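Local coordinates for protein 3-methyladenine DNA glycosylase (Helicobacter pylori, PDB 1PU6) that excises 3-methyladenine from alkylated DNA as a glycosylase of the helix-hairpin-helix superfamily, acting in base excision repair, at residues A[35-40]-A[135-140]; A[67-72]-A[102-107]; A[78-83]-A[96-101]. All coordinates share one frame; numbering follows the deposited sequence.

Contact 1 (A[35-40]-A[135-140]); sequences LGAVLT and DAILCY
A37 and A136 meet methyl against methyl where helix 31-39 lies against helix 131-141, the latter being, from family and sequence, the second helix of the helix-hairpin-helix motif. The two segments run nearly antiparallel, at 158°, with their axes 8.8 Å apart. Such close spacing suits alanine: both CB atoms point toward the other helix, and A37 CB stops 3.8 Å from A136 CB.

The same A37 methyl also lies alongside I137, with A37 CB 3.8 Å from I137 CG1, so it touches two successive residues of the opposite helix. I137 leaves its backbone along the flank rather than head-on. With CG1 set opposite the carbonyl carbon (chi1 -68°) and the chain then extended (chi2 168°), its CD1 reaches across to V38, and the two branched side chains cross obliquely. No hydrogen bond joins the segments by side chain or backbone; one link just beside them is S133 OG, on helix 131-141, which binds A37 O.

All four touching residues are buried, near the centre of the chain. I137 also packs on L123 of helix 120-124, while V38 also packs on L97 of helix 90-108. V38 therefore divides its methyls: CG1 turns to helix 90-108, and V38 CG2 sits 4.0 Å from I137 CD1.

Contact 2 (A[67-72]-A[102-107]); sequences INLKKI and GNILKD. Unlike the reference sequence in segment 102-107: G102 (reference Lys).
L69 has its CG trans to the backbone N (chi1 171°), and chi2 near +60° then stretches CD2 outward as the far end of the chain, between I104 and L105 of helix 90-108. L105 comes the other way, its CG opposite the carbonyl carbon, and the two leucines lie alongside, pointing opposite ways instead of butting ends. L69 CD2 lies 3.6 Å from L105 CD2, and the branch carbons are close as well, with L69 CG 4.0 Å from L105 CG.

I104 meets the same L69 methyl from a second direction. Its CG2 is 3.8 Å from L69 CD2, and the longer branch, ending in CD1, approaches L69 CD1 at 4.2 Å; the two side chains meet at a slant. On the outer margin K70 contributes only carbon: K70 CG lies 4.1 Å from L105 CD1, with the lysine running across L105 at about a right angle. Its ammonium end is carried on past the leucine.

Segments 67-72 and 102-107 incline at 122°, with their axes 9.6 Å apart at the closest. Deeper in, F31 of helix 31-39 lies against L69, and L34 of that helix against I104. No hydrogen bond or salt bridge crosses between the segments, which implies that they are held by dispersion and by burial of the leucines and isoleucine, with the aliphatic part of the exposed K70 lying over the outer side of L105.

Contact 3 (A[78-83]-A[96-101]); sequences SKLAEC and RLIDLS
L97, which touches L80 across this contact, carries the flat group to look at first: its own peptide carbonyl. S101 N and S101 OG reach L97 O from opposite faces of the carbonyl plane. The hydroxyl donates from 27° off that plane, at a C=O...OG angle of 152°, with S101 OG 2.9 Å from L97 O; the backbone bond from S101 N to L97 O is 3.0 Å long. This folds the buried serine hydroxyl back onto its own helix one turn earlier and satisfies it there, while its surroundings, L69, I72 and A73 of helix 65-74, are packed against it.

Across to helix 77-83, the contact rests on one methyl group. In L80 a chi1 of -178° swings the branch carbon toward helix 90-108, and the second torsion leaves CD2 as the leading methyl. There L80 CD2 rests 3.7 Å from I98 CG1 and 3.9 Å from I98 CD1, the leucine and isoleucine passing each other in opposite directions. The same methyl, L80 CD2, is 4.1 Å from L97 CB and so bridges two successive residues of the long helix.

L97 itself turns its isobutyl end to helix 31-39, where L35, V38 and L39 receive it. A94, a turn before I98, and I75, in the link between helices 65-74 and 77-83, add to the apolar surround of L80. The whole is plain packing of a short helix on a long one, in keeping with the all-helical HhH-GPD fold.

How the contacts relate
Helix 90-108 ties the set together: contacts 2 and 3 use successive turns of it, their centres 12 Å apart, and receive helices 65-74 and 77-83, which follow each other in the chain. Contact 1 lies near the middle of the molecule, its centre 16 Å from that of contact 2 and 15 Å from that of contact 3. In sequence contact 1 encloses contact 2, which encloses contact 3. Helix 31-39 lies between helix 131-141 on one side and helix 90-108 on the other. Contacts 2 and 3 adjoin on helix 90-108, and contact 3 touches contact 1 where helix 31-39 meets segment 96-101; all lie in the HhH-GPD region.

Contact 1 (A[35-40]-A[135-140])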
# COMPACT_ATOMS: atom_id res chain seq x y z
N LEU A 35 2.72 8.17 1.71
CA LEU A 35 3.43 8.78 0.59
C LEU A 35 3.91 7.73 -0.44
O LEU A 35 3.78 7.91 -1.66
CB LEU A 35 4.70 9.56 1.04
CG LEU A 35 4.38 10.75 1.92
CD1 LEU A 35 5.71 11.36 2.31
CD2 LEU A 35 3.55 11.82 1.15
N GLY A 36 4.47 6.62 0.03
CA GLY A 36 4.91 5.61 -0.90
C GLY A 36 3.78 4.94 -1.65
O GLY A 36 3.96 4.57 -2.82
N ALA A 37 2.62 4.78 -1.01
CA ALA A 37 1.49 4.15 -1.67
C ALA A 37 1.05 5.02 -2.85
O ALA A 37 0.63 4.47 -3.88
CB ALA A 37 0.32 3.98 -0.68
N VAL A 38 1.13 6.34 -2.71
CA VAL A 38 0.78 7.22 -3.81
C VAL A 38 1.87 7.19 -4.88
O VAL A 38 1.55 7.08 -6.09
CB VAL A 38 0.56 8.66 -3.28
CG1 VAL A 38 0.37 9.64 -4.45
CG2 VAL A 38 -0.69 8.66 -2.32
N LEU A 39 3.15 7.35 -4.48
CA LEU A 39 4.26 7.44 -5.43
C LEU A 39 4.55 6.19 -6.20
O LEU A 39 5.16 6.28 -7.30
CB LEU A 39 5.54 7.90 -4.74
CG LEU A 39 5.53 9.31 -4.14
CD1 LEU A 39 6.86 9.51 -3.36
CD2 LEU A 39 5.42 10.29 -5.29
N THR A 40 4.11 5.03 -5.68
CA THR A 40 4.38 3.81 -6.41
C THR A 40 3.47 3.55 -7.63
O THR A 40 3.70 2.63 -8.41
CB THR A 40 4.43 2.62 -5.41
OG1 THR A 40 5.10 1.50 -6.04
CG2 THR A 40 3.05 2.15 -5.06
N ASP A 135 -6.28 1.51 -1.67
CA ASP A 135 -6.29 0.33 -0.76
C ASP A 135 -4.97 0.16 -0.01
O ASP A 135 -4.96 -0.29 1.17
CB ASP A 135 -6.61 -0.90 -1.56
CG ASP A 135 -8.09 -0.95 -1.95
OD1 ASP A 135 -8.44 -1.71 -2.88
OD2 ASP A 135 -8.95 -0.20 -1.42
N ALA A 136 -3.86 0.51 -0.65
CA ALA A 136 -2.56 0.42 0.04
C ALA A 136 -2.50 1.44 1.19
O ALA A 136 -1.94 1.15 2.27
CB ALA A 136 -1.38 0.64 -0.96
N ILE A 137 -3.10 2.62 0.99
CA ILE A 137 -3.19 3.57 2.11
C ILE A 137 -4.06 2.95 3.24
O ILE A 137 -3.69 2.97 4.43
CB ILE A 137 -3.79 4.92 1.61
CG1 ILE A 137 -2.80 5.62 0.65
CG2 ILE A 137 -4.21 5.83 2.84
CD1 ILE A 137 -3.43 6.83 -0.14
N LEU A 138 -5.25 2.42 2.88
CA LEU A 138 -6.14 1.85 3.93
C LEU A 138 -5.47 0.71 4.74
O LEU A 138 -5.57 0.66 6.00
CB LEU A 138 -7.43 1.30 3.33
CG LEU A 138 -8.35 2.40 2.80
CD1 LEU A 138 -9.49 1.83 1.95
CD2 LEU A 138 -8.92 3.33 3.87
N CYS A 139 -4.80 -0.20 4.04
CA CYS A 139 -4.14 -1.31 4.74
C CYS A 139 -2.86 -0.89 5.43
O CYS A 139 -2.72 -1.03 6.65
CB CYS A 139 -3.84 -2.47 3.71
SG CYS A 139 -3.06 -3.85 4.50
N TYR A 140 -1.89 -0.37 4.66
CA TYR A 140 -0.53 -0.20 5.18
C TYR A 140 -0.28 1.12 5.91
O TYR A 140 0.73 1.24 6.61
CB TYR A 140 0.49 -0.29 4.03
CG TYR A 140 0.46 -1.66 3.40
CD1 TYR A 140 1.15 -2.75 4.03
CD2 TYR A 140 -0.17 -1.87 2.15
CE1 TYR A 140 1.21 -4.01 3.44
CE2 TYR A 140 -0.14 -3.17 1.54
CZ TYR A 140 0.55 -4.21 2.21
OH TYR A 140 0.55 -5.45 1.63

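Contact 2 (A[67-72]-A[102-107])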
# COMPACT_ATOMS: atom_id res chain seq x y z
N ILE A 67 3.34 17.04 11.68
CA ILE A 67 4.13 18.03 10.94
C ILE A 67 4.42 17.58 9.50
O ILE A 67 4.36 18.43 8.58
CB ILE A 67 5.44 18.37 11.70
CG1 ILE A 67 5.10 19.11 12.99
CG2 ILE A 67 6.37 19.27 10.87
CD1 ILE A 67 6.30 19.35 13.88
N ASN A 68 4.72 16.30 9.29
CA ASN A 68 4.95 15.80 7.92
C ASN A 68 3.76 16.05 7.01
O ASN A 68 3.94 16.41 5.83
CB ASN A 68 5.24 14.28 7.96
CG ASN A 68 6.62 13.93 8.55
OD1 ASN A 68 6.84 12.77 9.03
ND2 ASN A 68 7.54 14.85 8.50
N LEU A 69 2.53 15.85 7.52
CA LEU A 69 1.32 16.05 6.73
C LEU A 69 1.22 17.53 6.32
O LEU A 69 0.92 17.87 5.15
CB LEU A 69 0.08 15.59 7.55
CG LEU A 69 -1.30 15.92 6.98
CD1 LEU A 69 -1.52 15.28 5.58
CD2 LEU A 69 -2.41 15.46 7.97
N LYS A 70 1.43 18.42 7.27
CA LYS A 70 1.36 19.84 6.95
C LYS A 70 2.49 20.27 5.98
O LYS A 70 2.26 21.13 5.13
CB LYS A 70 1.39 20.68 8.25
CG LYS A 70 0.11 20.50 9.07
CD LYS A 70 0.06 21.51 10.22
CE LYS A 70 -1.26 21.43 10.98
NZ LYS A 70 -1.37 20.22 11.82
N LYS A 71 3.69 19.69 6.10
CA LYS A 71 4.76 20.08 5.16
C LYS A 71 4.41 19.73 3.72
O LYS A 71 4.72 20.50 2.82
CB LYS A 71 6.04 19.33 5.53
CG LYS A 71 6.68 19.82 6.81
CD LYS A 71 7.51 21.05 6.48
CE LYS A 71 8.84 20.69 5.78
N ILE A 72 3.78 18.58 3.48
CA ILE A 72 3.41 18.27 2.12
C ILE A 72 2.23 19.11 1.65
O ILE A 72 2.19 19.52 0.47
CB ILE A 72 3.08 16.74 1.97
CG1 ILE A 72 4.35 15.95 2.32
CG2 ILE A 72 2.54 16.42 0.53
CD1 ILE A 72 5.58 16.20 1.39
N GLY A 102 -3.69 18.44 1.67
CA GLY A 102 -4.58 19.53 2.03
C GLY A 102 -6.01 19.06 2.36
O GLY A 102 -6.67 19.57 3.28
N ASN A 103 -6.51 18.08 1.62
CA ASN A 103 -7.89 17.64 1.86
C ASN A 103 -8.00 16.77 3.11
O ASN A 103 -9.04 16.76 3.79
CB ASN A 103 -8.44 16.90 0.61
CG ASN A 103 -8.94 17.84 -0.43
OD1 ASN A 103 -9.42 18.94 -0.12
ND2 ASN A 103 -8.87 17.44 -1.67
N ILE A 104 -6.92 16.08 3.46
CA ILE A 104 -6.93 15.33 4.74
C ILE A 104 -7.07 16.32 5.90
O ILE A 104 -7.85 16.12 6.84
CB ILE A 104 -5.64 14.50 4.93
CG1 ILE A 104 -5.61 13.33 3.94
CG2 ILE A 104 -5.54 13.97 6.41
CD1 ILE A 104 -4.27 12.54 3.98
N LEU A 105 -6.31 17.40 5.84
CA LEU A 105 -6.42 18.41 6.92
C LEU A 105 -7.82 19.02 6.97
O LEU A 105 -8.41 19.20 8.07
CB LEU A 105 -5.35 19.50 6.70
CG LEU A 105 -3.89 19.03 6.95
CD1 LEU A 105 -2.86 19.99 6.32
CD2 LEU A 105 -3.63 18.85 8.47
N LYS A 106 -8.36 19.35 5.81
CA LYS A 106 -9.70 19.95 5.75
C LYS A 106 -10.81 19.07 6.32
O LYS A 106 -11.67 19.56 7.08
CB LYS A 106 -10.02 20.34 4.29
CG LYS A 106 -11.35 21.09 4.17
CD LYS A 106 -11.46 21.69 2.75
CE LYS A 106 -11.62 20.64 1.67
NZ LYS A 106 -12.89 19.81 1.81
N ASP A 107 -10.77 17.77 5.98
CA ASP A 107 -11.91 16.88 6.31
C ASP A 107 -11.74 16.10 7.60
O ASP A 107 -12.76 15.65 8.23
CB ASP A 107 -12.21 15.94 5.14
CG ASP A 107 -12.80 16.71 3.95
OD1 ASP A 107 -12.86 16.10 2.85
OD2 ASP A 107 -13.21 17.93 4.02

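Contact 3 (A[78-83]-A[96-101])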
# COMPACT_ATOMS: atom_id res chain seq x y z
N SER A 78 7.27 23.15 -7.21
CA SER A 78 8.48 22.77 -7.96
C SER A 78 9.50 22.06 -7.07
O SER A 78 10.28 21.25 -7.57
CB SER A 78 9.11 23.99 -8.63
OG SER A 78 9.71 24.85 -7.66
N LYS A 79 9.51 22.38 -5.77
CA LYS A 79 10.42 21.73 -4.83
C LYS A 79 10.06 20.24 -4.64
O LYS A 79 10.92 19.37 -4.62
CB LYS A 79 10.34 22.45 -3.49
CG LYS A 79 11.29 21.93 -2.42
CD LYS A 79 11.14 22.82 -1.17
CE LYS A 79 12.10 22.37 -0.07
NZ LYS A 79 11.87 23.17 1.17
N LEU A 80 8.76 19.97 -4.47
CA LEU A 80 8.30 18.61 -4.32
C LEU A 80 8.54 17.84 -5.61
O LEU A 80 9.02 16.69 -5.56
CB LEU A 80 6.81 18.55 -3.89
CG LEU A 80 6.24 17.16 -3.66
CD1 LEU A 80 6.98 16.43 -2.54
CD2 LEU A 80 4.73 17.25 -3.31
N ALA A 81 8.26 18.48 -6.75
CA ALA A 81 8.38 17.79 -8.04
C ALA A 81 9.83 17.36 -8.28
O ALA A 81 10.08 16.23 -8.74
CB ALA A 81 7.86 18.70 -9.20
N GLU A 82 10.78 18.23 -7.93
CA GLU A 82 12.21 17.89 -8.03
C GLU A 82 12.58 16.70 -7.15
O GLU A 82 13.28 15.76 -7.64
CB GLU A 82 13.09 19.11 -7.72
N CYS A 83 12.09 16.66 -5.90
CA CYS A 83 12.38 15.53 -5.02
C CYS A 83 11.83 14.20 -5.51
O CYS A 83 12.44 13.16 -5.31
CB CYS A 83 11.82 15.77 -3.61
SG CYS A 83 12.80 16.94 -2.69
N ARG A 96 -0.77 15.59 -6.93
CA ARG A 96 -1.66 14.62 -6.27
C ARG A 96 -1.37 14.57 -4.75
O ARG A 96 -2.31 14.53 -3.94
CB ARG A 96 -1.36 13.24 -6.84
CG ARG A 96 -2.34 12.22 -6.45
CD ARG A 96 -2.05 10.90 -7.23
NE ARG A 96 -1.92 11.18 -8.69
CZ ARG A 96 -1.24 10.43 -9.54
NH1 ARG A 96 -0.60 9.35 -9.12
NH2 ARG A 96 -1.23 10.72 -10.85
N LEU A 97 -0.07 14.55 -4.37
CA LEU A 97 0.31 14.58 -2.92
C LEU A 97 -0.11 15.85 -2.19
O LEU A 97 -0.59 15.82 -1.05
CB LEU A 97 1.83 14.38 -2.75
CG LEU A 97 2.27 12.96 -3.01
CD1 LEU A 97 3.82 12.93 -3.00
CD2 LEU A 97 1.65 11.95 -2.03
N ILE A 98 0.15 17.00 -2.84
CA ILE A 98 -0.22 18.28 -2.24
C ILE A 98 -1.73 18.40 -2.02
O ILE A 98 -2.20 18.79 -0.92
CB ILE A 98 0.33 19.44 -3.11
CG1 ILE A 98 1.85 19.47 -2.99
CG2 ILE A 98 -0.29 20.77 -2.70
CD1 ILE A 98 2.54 20.35 -4.08
N ASP A 99 -2.49 18.06 -3.04
CA ASP A 99 -3.94 18.14 -2.92
C ASP A 99 -4.52 17.12 -1.91
O ASP A 99 -5.44 17.45 -1.11
CB ASP A 99 -4.60 18.01 -4.30
CG ASP A 99 -4.38 19.26 -5.18
OD1 ASP A 99 -3.81 20.31 -4.71
OD2 ASP A 99 -4.75 19.29 -6.39
N LEU A 100 -4.01 15.89 -1.95
CA LEU A 100 -4.47 14.87 -0.99
C LEU A 100 -4.20 15.35 0.48
O LEU A 100 -5.09 15.26 1.37
CB LEU A 100 -3.73 13.54 -1.26
CG LEU A 100 -3.84 12.53 -0.10
CD1 LEU A 100 -5.29 12.05 0.13
CD2 LEU A 100 -2.91 11.33 -0.42
N SER A 101 -2.97 15.84 0.72
CA SER A 101 -2.61 16.27 2.06
C SER A 101 -3.47 17.44 2.54
O SER A 101 -3.92 17.45 3.68
CB SER A 101 -1.11 16.65 2.10
OG SER A 101 -0.35 15.44 1.85